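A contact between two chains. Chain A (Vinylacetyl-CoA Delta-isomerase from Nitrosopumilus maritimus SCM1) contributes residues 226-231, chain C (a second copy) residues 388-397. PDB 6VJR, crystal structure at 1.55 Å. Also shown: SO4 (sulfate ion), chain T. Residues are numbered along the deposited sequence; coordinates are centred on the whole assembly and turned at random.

Chain A (226-231) YIYGRQ
Chain C, residues 388-397: VVTLPSEKDF

How does Arg A230, the most covered residue, hold on to chain C? Its backbone supplies the single direct hydrogen bond between the stretches: Arg A230 N donates to Leu C391 O at 3.1 Å, nearly straight at 164°. Its side chain (chi1 m, chi2 t, chi3 p, chi4 150°) leaves sideways and lays its aliphatic part along the segment before the helix, with Arg A230 CG 3.7 Å from Ser C393 N and Arg A230 CD 3.7 Å from Ser C393 CB. Its guanidinium group is hydrogen-bonded elsewhere in the structure.

What lies beside the close pair of carbonyls? Arg A230 O lies 3.0 Å from Val C389 O; both are acceptors, so this is no hydrogen bond. Water 3 donates to Arg A230 O at 3.0 Å and to Leu C391 O at 3.1 Å, bridging the chains.

Where do Ile A227 and Pro C392 meet? Extended strand 226-228 (Ile A227 phi/psi -119/111) directs Ile A227 toward chain C as an m, t rotamer, placing Ile A227 CG2 3.6 Å from Pro C392 CB and 4.1 Å from Asp C396 CB. Pro C392 (-63/158, C-gamma exo) brings its CA 3.6 Å from Tyr A228 O in a CA-H...O contact.

Why is the backbone so close at Gly A229? The register sets its CA 4.4 Å from Pro C392 CA, while Gly A229 CA, with no side chain, comes within 3.3 Å of Thr C390 O; an ideal CB would clash with that oxygen at 2.6 Å.

How is the helix start tied in? Ser C393 (chi1 p) caps helix 394-397: its OG accepts from Asp C396 N at 3.1 Å and donates to Asp C396 OD2 at 2.6 Å. Water 2 accepts from Ser C393 N (2.9 Å) and donates to Asp C396 OD2 and Tyr A228 O (2.7 Å each), linking cap to strand.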

# COMPACT_ATOMS: atom_id res chain seq x y z
N TYR A 226 33.16 24.68 7.05
CA TYR A 226 32.13 23.67 7.29
C TYR A 226 31.09 24.24 8.23
O TYR A 226 31.44 24.80 9.28
CB TYR A 226 32.71 22.40 7.94
CG TYR A 226 33.78 21.71 7.12
CD1 TYR A 226 35.11 22.07 7.27
CD2 TYR A 226 33.47 20.71 6.21
CE1 TYR A 226 36.11 21.44 6.54
CE2 TYR A 226 34.47 20.07 5.48
CZ TYR A 226 35.79 20.44 5.64
OH TYR A 226 36.72 19.77 4.89
N ILE A 227 29.80 24.11 7.84
CA ILE A 227 28.71 24.53 8.69
C ILE A 227 27.86 23.30 9.01
O ILE A 227 27.27 22.72 8.13
CB ILE A 227 27.90 25.68 8.09
CG1 ILE A 227 28.78 26.86 7.65
CG2 ILE A 227 26.87 26.11 9.13
CD1 ILE A 227 28.03 27.95 6.94
N TYR A 228 27.90 22.89 10.28
CA TYR A 228 27.34 21.61 10.69
C TYR A 228 25.82 21.62 10.55
O TYR A 228 25.18 22.60 10.87
CB TYR A 228 27.73 21.35 12.15
CG TYR A 228 27.98 19.89 12.49
CD1 TYR A 228 29.24 19.32 12.32
CD2 TYR A 228 26.98 19.07 13.00
CE1 TYR A 228 29.48 18.00 12.56
CE2 TYR A 228 27.23 17.73 13.28
CZ TYR A 228 28.49 17.21 13.08
OH TYR A 228 28.74 15.90 13.35
N GLY A 229 25.23 20.49 10.15
CA GLY A 229 23.79 20.35 10.14
C GLY A 229 23.22 19.91 11.49
O GLY A 229 23.76 19.07 12.17
N ARG A 230 22.06 20.45 11.85
CA ARG A 230 21.33 19.95 13.00
C ARG A 230 20.74 18.59 12.66
O ARG A 230 20.62 18.22 11.50
CB ARG A 230 20.19 20.88 13.38
CG ARG A 230 20.62 22.20 13.99
CD ARG A 230 19.55 22.79 14.86
NE ARG A 230 19.46 22.07 16.13
CZ ARG A 230 19.07 22.62 17.27
NH1 ARG A 230 18.55 23.85 17.30
NH2 ARG A 230 19.11 21.90 18.38
N GLN A 231 20.36 17.85 13.69
CA GLN A 231 19.62 16.62 13.53
C GLN A 231 18.51 16.63 14.59
O GLN A 231 18.70 17.24 15.67
CB GLN A 231 20.47 15.37 13.73
CG GLN A 231 21.60 15.25 12.72
CD GLN A 231 22.32 13.93 12.81
OE1 GLN A 231 22.46 13.36 13.90
NE2 GLN A 231 22.75 13.41 11.67
N VAL C 388 15.72 19.40 4.86
CA VAL C 388 14.77 19.25 5.94
C VAL C 388 15.44 18.59 7.13
O VAL C 388 15.04 18.84 8.26
CB VAL C 388 13.49 18.54 5.43
CG1 VAL C 388 13.72 17.07 5.21
CG2 VAL C 388 12.33 18.78 6.36
N VAL C 389 16.58 17.86 6.92
CA VAL C 389 17.30 17.23 8.02
C VAL C 389 18.77 17.66 8.11
O VAL C 389 19.46 17.17 8.98
CB VAL C 389 17.25 15.68 7.98
CG1 VAL C 389 15.87 15.19 8.30
CG2 VAL C 389 17.78 15.06 6.71
N THR C 390 19.29 18.50 7.20
CA THR C 390 20.69 18.89 7.28
C THR C 390 20.86 20.39 7.52
O THR C 390 21.97 20.90 7.46
CB THR C 390 21.45 18.48 6.02
OG1 THR C 390 21.10 19.31 4.93
CG2 THR C 390 21.30 17.02 5.68
N LEU C 391 19.74 21.09 7.70
CA LEU C 391 19.79 22.53 7.85
C LEU C 391 20.63 22.94 9.06
O LEU C 391 20.40 22.48 10.19
CB LEU C 391 18.36 23.03 8.05
CG LEU C 391 18.16 24.53 7.96
CD1 LEU C 391 18.47 25.11 6.61
CD2 LEU C 391 16.71 24.81 8.26
N PRO C 392 21.58 23.89 8.93
CA PRO C 392 22.23 24.45 10.10
C PRO C 392 21.31 25.20 11.04
O PRO C 392 20.23 25.66 10.65
CB PRO C 392 23.33 25.38 9.52
CG PRO C 392 23.54 24.77 8.15
CD PRO C 392 22.17 24.38 7.67
N SER C 393 21.76 25.32 12.29
CA SER C 393 21.02 25.97 13.36
C SER C 393 20.82 27.46 13.09
O SER C 393 21.58 28.11 12.37
CB SER C 393 21.79 25.78 14.65
OG SER C 393 22.83 26.73 14.79
N GLU C 394 19.77 28.02 13.72
CA GLU C 394 19.58 29.45 13.72
C GLU C 394 20.80 30.22 14.25
O GLU C 394 21.12 31.28 13.72
CB GLU C 394 18.30 29.82 14.47
CG GLU C 394 18.02 31.32 14.42
CD GLU C 394 16.74 31.75 15.11
OE1 GLU C 394 16.48 32.97 15.06
OE2 GLU C 394 16.02 30.92 15.67
N LYS C 395 21.50 29.68 15.24
CA LYS C 395 22.69 30.34 15.76
C LYS C 395 23.77 30.48 14.68
O LYS C 395 24.47 31.49 14.63
CB LYS C 395 23.22 29.57 16.97
CG LYS C 395 22.39 29.83 18.24
CD LYS C 395 22.97 29.19 19.50
CE LYS C 395 22.28 29.61 20.77
NZ LYS C 395 20.86 29.26 20.85
N ASP C 396 23.85 29.52 13.77
CA ASP C 396 24.73 29.64 12.62
C ASP C 396 24.22 30.68 11.62
O ASP C 396 25.02 31.46 11.08
CB ASP C 396 24.99 28.27 12.03
CG ASP C 396 25.72 27.39 13.05
OD1 ASP C 396 26.88 27.79 13.41
OD2 ASP C 396 25.11 26.39 13.55
N PHE C 397 22.91 30.71 11.39
CA PHE C 397 22.31 31.69 10.50
C PHE C 397 22.53 33.13 11.00
O PHE C 397 22.56 34.06 10.22
CB PHE C 397 20.81 31.41 10.37
CG PHE C 397 20.12 32.28 9.36
CD1 PHE C 397 20.45 32.18 8.00
CD2 PHE C 397 19.09 33.13 9.74
CE1 PHE C 397 19.82 32.98 7.06
CE2 PHE C 397 18.47 33.96 8.81
CZ PHE C 397 18.82 33.86 7.47
S SO4 T . 22.76 25.33 21.94
O1 SO4 T . 22.39 24.90 23.27
O2 SO4 T . 22.18 24.45 20.97
O3 SO4 T . 22.26 26.67 21.73
O4 SO4 T . 24.20 25.32 21.79
O HOH W 1 24.57 21.41 7.00
O HOH W 2 24.17 23.96 12.99
O HOH W 3 18.52 20.01 10.31